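Local coordinates for protein colicin-B (Escherichia coli, PDB 1RH1) that kills Escherichia coli and closely related bacteria by forming a channel that depolarizes the cytoplasmic membrane and dissipates cellular energy, at residues A[119-123]-A[253-259]; A[122-128]-A[179-185]. The contacts are given in a common frame with arbitrary orientation. Residues are numbered along the deposited sequence.

Interaction 1: A[119-123]-A[253-259]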
ATOM      1  N   ARG A 119       4.477  -1.367  -5.059  1.00  5.13           N
ATOM      2  CA  ARG A 119       3.532  -0.597  -5.808  1.00  3.97           C
ATOM      3  C   ARG A 119       3.838  -0.779  -7.268  1.00  3.89           C
ATOM      4  O   ARG A 119       5.014  -0.751  -7.652  1.00  2.00           O
ATOM      5  CB  ARG A 119       3.649   0.859  -5.447  1.00  4.17           C
ATOM      6  CG  ARG A 119       2.704   1.186  -4.311  1.00  7.76           C
ATOM      7  CD  ARG A 119       2.504   2.685  -4.111  1.00  9.59           C
ATOM      8  NE  ARG A 119       2.137   3.296  -5.373  1.00  7.15           N
ATOM      9  CZ  ARG A 119       0.886   3.446  -5.788  1.00  6.92           C
ATOM     10  NH1 ARG A 119      -0.178   3.065  -5.076  1.00  3.07           N
ATOM     11  NH2 ARG A 119       0.743   3.928  -7.006  1.00  4.03           N
ATOM     12  N   PRO A 120       2.804  -0.931  -8.115  1.00  2.53           N
ATOM     13  CA  PRO A 120       2.946  -1.309  -9.501  1.00  2.00           C
ATOM     14  C   PRO A 120       3.754  -0.277 -10.279  1.00  3.35           C
ATOM     15  O   PRO A 120       4.077   0.784  -9.744  1.00  4.11           O
ATOM     16  CB  PRO A 120       1.526  -1.472  -9.932  1.00  2.00           C
ATOM     17  CG  PRO A 120       0.843  -0.361  -9.232  1.00  2.00           C
ATOM     18  CD  PRO A 120       1.444  -0.493  -7.866  1.00  2.00           C
ATOM     19  N   ALA A 121       4.179  -0.596 -11.496  1.00  2.00           N
ATOM     20  CA  ALA A 121       4.938   0.329 -12.311  1.00  2.59           C
ATOM     21  C   ALA A 121       4.106   0.601 -13.554  1.00  5.84           C
ATOM     22  O   ALA A 121       3.338  -0.262 -13.994  1.00  8.67           O
ATOM     23  CB  ALA A 121       6.249  -0.287 -12.711  1.00  2.00           C
ATOM     24  N   ALA A 122       4.239   1.781 -14.161  1.00  4.87           N
ATOM     25  CA  ALA A 122       3.383   2.115 -15.271  1.00  2.00           C
ATOM     26  C   ALA A 122       4.100   2.782 -16.403  1.00  2.00           C
ATOM     27  O   ALA A 122       5.061   3.502 -16.181  1.00  2.00           O
ATOM     28  CB  ALA A 122       2.291   3.050 -14.808  1.00  2.00           C
ATOM     29  N   VAL A 123       3.637   2.509 -17.620  1.00  2.00           N
ATOM     30  CA  VAL A 123       4.091   3.206 -18.798  1.00  2.00           C
ATOM     31  C   VAL A 123       2.888   3.571 -19.688  1.00  2.91           C
ATOM     32  O   VAL A 123       2.114   2.710 -20.085  1.00  5.65           O
ATOM     33  CB  VAL A 123       5.098   2.317 -19.571  1.00  3.32           C
ATOM     34  CG1 VAL A 123       5.606   3.118 -20.769  1.00  6.80           C
ATOM     35  CG2 VAL A 123       6.337   1.955 -18.742  1.00  5.85           C
ATOM     36  N   ASN A 253       7.634   6.542 -21.102  1.00  2.00           N
ATOM     37  CA  ASN A 253       8.439   6.469 -19.895  1.00  2.00           C
ATOM     38  C   ASN A 253       8.058   5.741 -18.613  1.00  2.00           C
ATOM     39  O   ASN A 253       6.985   5.876 -18.051  1.00  2.81           O
ATOM     40  CB  ASN A 253       8.790   7.912 -19.572  1.00  2.00           C
ATOM     41  CG  ASN A 253       9.381   8.724 -20.736  1.00  5.83           C
ATOM     42  OD1 ASN A 253       9.700   8.223 -21.816  1.00  3.43           O
ATOM     43  ND2 ASN A 253       9.532  10.038 -20.571  1.00  8.34           N
ATOM     44  N   TYR A 254       8.987   4.977 -18.079  1.00  2.00           N
ATOM     45  CA  TYR A 254       8.792   4.206 -16.870  1.00  3.21           C
ATOM     46  C   TYR A 254       8.605   5.050 -15.611  1.00  3.61           C
ATOM     47  O   TYR A 254       9.509   5.620 -14.981  1.00  7.58           O
ATOM     48  CB  TYR A 254       9.992   3.282 -16.759  1.00  4.31           C
ATOM     49  CG  TYR A 254       9.971   2.225 -15.669  1.00  2.00           C
ATOM     50  CD1 TYR A 254       9.080   1.159 -15.716  1.00  2.49           C
ATOM     51  CD2 TYR A 254      10.891   2.316 -14.651  1.00  2.00           C
ATOM     52  CE1 TYR A 254       9.126   0.179 -14.733  1.00  2.00           C
ATOM     53  CE2 TYR A 254      10.941   1.343 -13.666  1.00  2.00           C
ATOM     54  CZ  TYR A 254      10.061   0.279 -13.710  1.00  2.00           C
ATOM     55  OH  TYR A 254      10.139  -0.698 -12.734  1.00  3.57           O
ATOM     56  N   VAL A 255       7.339   5.132 -15.253  1.00  2.48           N
ATOM     57  CA  VAL A 255       6.954   5.885 -14.076  1.00  4.46           C
ATOM     58  C   VAL A 255       6.303   5.014 -13.006  1.00  3.71           C
ATOM     59  O   VAL A 255       6.101   3.816 -13.175  1.00  3.88           O
ATOM     60  CB  VAL A 255       5.973   7.037 -14.475  1.00  2.00           C
ATOM     61  CG1 VAL A 255       6.709   7.991 -15.387  1.00  2.00           C
ATOM     62  CG2 VAL A 255       4.712   6.508 -15.153  1.00  2.00           C
ATOM     63  N   GLU A 256       5.989   5.628 -11.873  1.00  2.00           N
ATOM     64  CA  GLU A 256       5.236   4.978 -10.831  1.00  2.00           C
ATOM     65  C   GLU A 256       3.765   5.103 -11.180  1.00  5.77           C
ATOM     66  O   GLU A 256       3.338   6.123 -11.734  1.00  6.46           O
ATOM     67  CB  GLU A 256       5.507   5.662  -9.519  1.00  2.00           C
ATOM     68  CG  GLU A 256       4.663   5.106  -8.391  1.00  3.28           C
ATOM     69  CD  GLU A 256       4.918   5.704  -7.025  1.00  8.59           C
ATOM     70  OE1 GLU A 256       4.430   5.120  -6.072  1.00 14.18           O
ATOM     71  OE2 GLU A 256       5.575   6.733  -6.885  1.00 12.01           O
ATOM     72  N   ALA A 257       2.988   4.073 -10.829  1.00  4.68           N
ATOM     73  CA  ALA A 257       1.555   4.073 -11.084  1.00  5.66           C
ATOM     74  C   ALA A 257       0.798   4.997 -10.144  1.00  4.88           C
ATOM     75  O   ALA A 257       1.357   5.446  -9.136  1.00  9.96           O
ATOM     76  CB  ALA A 257       0.975   2.680 -10.922  1.00  2.00           C
ATOM     77  N   GLY A 258      -0.474   5.263 -10.500  1.00  4.12           N
ATOM     78  CA  GLY A 258      -1.327   6.142  -9.737  1.00  2.00           C
ATOM     79  C   GLY A 258      -1.687   5.618  -8.361  1.00  2.00           C
ATOM     80  O   GLY A 258      -1.532   4.452  -8.035  1.00  2.00           O
ATOM     81  N   TYR A 259      -2.176   6.526  -7.528  1.00  3.86           N
ATOM     82  CA  TYR A 259      -2.634   6.206  -6.194  1.00  7.78           C
ATOM     83  C   TYR A 259      -4.156   6.199  -6.032  1.00  8.27           C
ATOM     84  O   TYR A 259      -4.640   5.678  -5.020  1.00  9.97           O
ATOM     85  CB  TYR A 259      -2.043   7.188  -5.221  1.00  2.00           C
ATOM     86  CG  TYR A 259      -0.565   7.007  -5.000  1.00  3.19           C
ATOM     87  CD1 TYR A 259      -0.137   6.407  -3.816  1.00  2.00           C
ATOM     88  CD2 TYR A 259       0.357   7.489  -5.935  1.00  3.67           C
ATOM     89  CE1 TYR A 259       1.221   6.295  -3.546  1.00  2.00           C
ATOM     90  CE2 TYR A 259       1.727   7.378  -5.674  1.00  6.16           C
ATOM     91  CZ  TYR A 259       2.141   6.788  -4.471  1.00  6.35           C
ATOM     92  OH  TYR A 259       3.480   6.765  -4.153  1.00  5.80           O
TER
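Beyond the antiparallel strands 121-123 and 253-256 the two segments diverge, and the side chain of Arg119 fills the gap between them. Its guanidinium lies flat on the ring of Tyr259, planes at 4° and Arg119 CZ 3.6 Å from the ring centroid, a stacked cation-pi contact. Around the guanidinium edge, Arg119 NE forms a salt bridge with Glu256 OE1 (3.0 Å), while Arg119 NH2 donates to Gly258 O (2.6 Å) and, weakly, to Ala257 O (2.7 Å). Ala257 CB sits against Pro120 CG (3.5 Å) and Ala122 CB (4.1 Å). Farther along, Ala121 CB touches Tyr254 CE1 at 3.5 Å and Val123 CG2 meets the same ring's edge; helix 99-110 also packs on this ring, whose hydroxyl hydrogen-bonds to Gly113 O. Ala122 and Val255 exchange two backbone hydrogen bonds, Ala122 N to Val255 O (2.9 Å) and Val255 N to Ala122 O (3.0 Å), in a twisted antiparallel sheet; past its end, Pro120, Arg119 and Tyr259 meet the TonB box at Asp17, Thr18 and Val20.

Interaction 2: A[122-128]-A[179-185]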
ATOM      1  N   ALA A 122       4.239   1.781 -14.161  1.00  4.87           N
ATOM      2  CA  ALA A 122       3.383   2.115 -15.271  1.00  2.00           C
ATOM      3  C   ALA A 122       4.100   2.782 -16.403  1.00  2.00           C
ATOM      4  O   ALA A 122       5.061   3.502 -16.181  1.00  2.00           O
ATOM      5  CB  ALA A 122       2.291   3.050 -14.808  1.00  2.00           C
ATOM      6  N   VAL A 123       3.637   2.509 -17.620  1.00  2.00           N
ATOM      7  CA  VAL A 123       4.091   3.206 -18.798  1.00  2.00           C
ATOM      8  C   VAL A 123       2.888   3.571 -19.688  1.00  2.91           C
ATOM      9  O   VAL A 123       2.114   2.710 -20.085  1.00  5.65           O
ATOM     10  CB  VAL A 123       5.098   2.317 -19.571  1.00  3.32           C
ATOM     11  CG1 VAL A 123       5.606   3.118 -20.769  1.00  6.80           C
ATOM     12  CG2 VAL A 123       6.337   1.955 -18.742  1.00  5.85           C
ATOM     13  N   SER A 124       2.662   4.838 -20.051  1.00  2.65           N
ATOM     14  CA  SER A 124       1.536   5.249 -20.890  1.00  4.23           C
ATOM     15  C   SER A 124       1.532   4.778 -22.341  1.00  3.02           C
ATOM     16  O   SER A 124       2.598   4.731 -22.942  1.00  2.00           O
ATOM     17  CB  SER A 124       1.439   6.778 -20.907  1.00  5.12           C
ATOM     18  OG  SER A 124       2.614   7.361 -21.457  1.00  6.54           O
ATOM     19  N   PHE A 125       0.362   4.451 -22.918  1.00  2.00           N
ATOM     20  CA  PHE A 125       0.275   4.136 -24.328  1.00  3.16           C
ATOM     21  C   PHE A 125      -0.657   5.086 -25.129  1.00  6.32           C
ATOM     22  O   PHE A 125      -0.629   5.164 -26.365  1.00  2.55           O
ATOM     23  CB  PHE A 125      -0.129   2.651 -24.444  1.00  2.00           C
ATOM     24  CG  PHE A 125      -1.470   2.170 -23.924  1.00  2.00           C
ATOM     25  CD1 PHE A 125      -2.593   2.215 -24.749  1.00  2.34           C
ATOM     26  CD2 PHE A 125      -1.584   1.692 -22.624  1.00  2.00           C
ATOM     27  CE1 PHE A 125      -3.821   1.793 -24.267  1.00  2.00           C
ATOM     28  CE2 PHE A 125      -2.817   1.275 -22.156  1.00  2.00           C
ATOM     29  CZ  PHE A 125      -3.929   1.330 -22.977  1.00  2.00           C
ATOM     30  N   ALA A 126      -1.474   5.894 -24.429  1.00  7.47           N
ATOM     31  CA  ALA A 126      -2.322   6.935 -25.020  1.00  2.00           C
ATOM     32  C   ALA A 126      -2.586   8.010 -23.994  1.00  3.11           C
ATOM     33  O   ALA A 126      -2.758   7.714 -22.811  1.00  2.11           O
ATOM     34  CB  ALA A 126      -3.678   6.449 -25.423  1.00  2.00           C
ATOM     35  N   ARG A 127      -2.578   9.254 -24.498  1.00  4.90           N
ATOM     36  CA  ARG A 127      -2.801  10.507 -23.763  1.00  2.46           C
ATOM     37  C   ARG A 127      -4.183  11.050 -24.069  1.00  2.00           C
ATOM     38  O   ARG A 127      -4.580  11.127 -25.225  1.00  2.00           O
ATOM     39  CB  ARG A 127      -1.781  11.564 -24.174  1.00  2.00           C
ATOM     40  CG  ARG A 127      -1.844  12.878 -23.394  1.00  2.59           C
ATOM     41  CD  ARG A 127      -0.760  13.859 -23.808  1.00  2.00           C
ATOM     42  NE  ARG A 127      -0.865  14.154 -25.228  1.00  8.53           N
ATOM     43  CZ  ARG A 127      -1.470  15.254 -25.701  1.00 11.39           C
ATOM     44  NH1 ARG A 127      -2.002  16.161 -24.878  1.00 14.58           N
ATOM     45  NH2 ARG A 127      -1.623  15.420 -27.019  1.00 14.58           N
ATOM     46  N   LEU A 128      -4.915  11.438 -23.031  1.00  2.00           N
ATOM     47  CA  LEU A 128      -6.273  11.938 -23.157  1.00  2.16           C
ATOM     48  C   LEU A 128      -6.581  13.438 -22.975  1.00  3.95           C
ATOM     49  O   LEU A 128      -6.313  14.094 -21.953  1.00  4.64           O
ATOM     50  CB  LEU A 128      -7.120  11.121 -22.195  1.00  2.00           C
ATOM     51  CG  LEU A 128      -7.740   9.815 -22.637  1.00  2.00           C
ATOM     52  CD1 LEU A 128      -6.781   8.867 -23.319  1.00  2.00           C
ATOM     53  CD2 LEU A 128      -8.283   9.212 -21.396  1.00  2.00           C
ATOM     54  N   THR A 179      -3.134  15.968 -16.185  1.00  5.59           N
ATOM     55  CA  THR A 179      -3.650  15.450 -17.452  1.00  5.65           C
ATOM     56  C   THR A 179      -3.749  13.918 -17.359  1.00  7.39           C
ATOM     57  O   THR A 179      -2.792  13.266 -16.926  1.00  8.35           O
ATOM     58  CB  THR A 179      -2.733  15.895 -18.666  1.00  2.00           C
ATOM     59  OG1 THR A 179      -2.293  14.716 -19.345  1.00  3.56           O
ATOM     60  CG2 THR A 179      -1.531  16.723 -18.256  1.00  3.47           C
ATOM     61  N   GLN A 180      -4.904  13.333 -17.741  1.00  2.00           N
ATOM     62  CA  GLN A 180      -5.133  11.892 -17.633  1.00  4.73           C
ATOM     63  C   GLN A 180      -4.563  11.108 -18.808  1.00  6.36           C
ATOM     64  O   GLN A 180      -4.771  11.428 -19.977  1.00  6.23           O
ATOM     65  CB  GLN A 180      -6.642  11.629 -17.510  1.00  4.04           C
ATOM     66  CG  GLN A 180      -7.187  10.204 -17.543  1.00  2.00           C
ATOM     67  CD  GLN A 180      -8.694  10.192 -17.713  1.00  2.00           C
ATOM     68  OE1 GLN A 180      -9.428   9.873 -16.800  1.00  2.00           O
ATOM     69  NE2 GLN A 180      -9.262  10.550 -18.843  1.00  2.00           N
ATOM     70  N   TYR A 181      -3.812  10.067 -18.447  1.00  2.00           N
ATOM     71  CA  TYR A 181      -3.180   9.145 -19.378  1.00  2.00           C
ATOM     72  C   TYR A 181      -3.810   7.756 -19.380  1.00  3.54           C
ATOM     73  O   TYR A 181      -4.562   7.444 -18.464  1.00  6.42           O
ATOM     74  CB  TYR A 181      -1.737   9.022 -18.997  1.00  2.00           C
ATOM     75  CG  TYR A 181      -0.979  10.254 -19.401  1.00  3.45           C
ATOM     76  CD1 TYR A 181      -0.955  11.387 -18.595  1.00  2.00           C
ATOM     77  CD2 TYR A 181      -0.298  10.233 -20.616  1.00  7.09           C
ATOM     78  CE1 TYR A 181      -0.245  12.506 -19.009  1.00  2.00           C
ATOM     79  CE2 TYR A 181       0.416  11.353 -21.028  1.00  5.93           C
ATOM     80  CZ  TYR A 181       0.432  12.474 -20.218  1.00  2.00           C
ATOM     81  OH  TYR A 181       1.131  13.575 -20.645  1.00 10.48           O
ATOM     82  N   MET A 182      -3.588   6.917 -20.393  1.00  2.00           N
ATOM     83  CA  MET A 182      -3.962   5.515 -20.296  1.00  2.51           C
ATOM     84  C   MET A 182      -2.672   4.720 -20.374  1.00  2.00           C
ATOM     85  O   MET A 182      -1.876   4.923 -21.291  1.00  2.23           O
ATOM     86  CB  MET A 182      -4.905   5.141 -21.418  1.00  3.91           C
ATOM     87  CG  MET A 182      -6.262   5.768 -21.145  1.00  2.00           C
ATOM     88  SD  MET A 182      -7.601   4.579 -21.263  1.00  2.00           S
ATOM     89  CE  MET A 182      -7.049   3.463 -20.014  1.00  2.00           C
ATOM     90  N   ALA A 183      -2.456   3.847 -19.384  1.00  2.00           N
ATOM     91  CA  ALA A 183      -1.204   3.140 -19.197  1.00  2.00           C
ATOM     92  C   ALA A 183      -1.287   1.655 -18.989  1.00  2.00           C
ATOM     93  O   ALA A 183      -2.364   1.128 -18.751  1.00  6.03           O
ATOM     94  CB  ALA A 183      -0.487   3.644 -17.993  1.00  2.00           C
ATOM     95  N   ILE A 184      -0.142   0.961 -19.045  1.00  2.94           N
ATOM     96  CA  ILE A 184      -0.077  -0.454 -18.723  1.00  2.00           C
ATOM     97  C   ILE A 184       0.649  -0.617 -17.410  1.00  2.00           C
ATOM     98  O   ILE A 184       1.817  -0.278 -17.284  1.00  3.66           O
ATOM     99  CB  ILE A 184       0.640  -1.238 -19.849  1.00  2.00           C
ATOM    100  CG1 ILE A 184       0.794  -2.667 -19.397  1.00  2.00           C
ATOM    101  CG2 ILE A 184       1.969  -0.612 -20.214  1.00  2.00           C
ATOM    102  CD1 ILE A 184       1.545  -3.509 -20.413  1.00  2.75           C
ATOM    103  N   ILE A 185      -0.022  -1.109 -16.387  1.00  2.00           N
ATOM    104  CA  ILE A 185       0.664  -1.302 -15.137  1.00  2.00           C
ATOM    105  C   ILE A 185       1.113  -2.728 -14.960  1.00  2.00           C
ATOM    106  O   ILE A 185       0.673  -3.649 -15.628  1.00  2.00           O
ATOM    107  CB  ILE A 185      -0.242  -0.865 -13.976  1.00  2.00           C
ATOM    108  CG1 ILE A 185      -1.626  -1.442 -13.999  1.00  2.00           C
ATOM    109  CG2 ILE A 185      -0.363   0.627 -14.106  1.00  5.75           C
ATOM    110  CD1 ILE A 185      -2.527  -1.014 -12.827  1.00  2.00           C
TER
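A ladder of backbone hydrogen bonds joins 122-128 to 179-185. Val123 and Ile184 form a hydrogen-bonded pair: Ile184 N donates to Val123 O (3.0 Å), and the return bond from Val123 N to Ile184 O is weak at 3.3 Å. Next, Met182 O accepts twice, from Phe125 N (2.8 Å) and weakly from Ala126 N (3.3 Å). Two residues thus face one, a classic beta bulge that shifts the register by one in this antiparallel sheet and turns a corner in strand 121-128. Beyond it, Met182 N gives to Ala126 O (2.7 Å) and Leu128 N to Gln180 O (3.1 Å). The Phe125 ring lies with one face over Met182 O, and Leu128 CD1 packs on Met182 CG at 3.8 Å. Arg127 lays its CG against Tyr181 CE2 (3.6 Å), but its charge is met by Glu250. Ser124 OG is satisfied by Gly252 O, while Tyr181, Ala183 and Ile185 pair through their backbones with strand 169-176.

Strand 121-128 is common to both contacts, which share Ala122 and Val123 and have centres about 9 Å apart. It lies between its two partners in one antiparallel sheet, strand 252-256 along one edge (interaction 1) and strand 179-186 along the other (interaction 2). Ala122 and Val123 accordingly have neighbours on both sides, and Ala257 CB reaches Ile185 CG2 at 4.0 Å. Along the chain the shared strand comes first, then 179-186, then 252-256, so the sheet gathers segments 51 and 130 residues apart. Helix 99-110 packs on side chains from both contacts. The sheet thus ties distant parts of the N-terminal portion into one unit, which the long helix 291-340 joins to the helical pore-forming part.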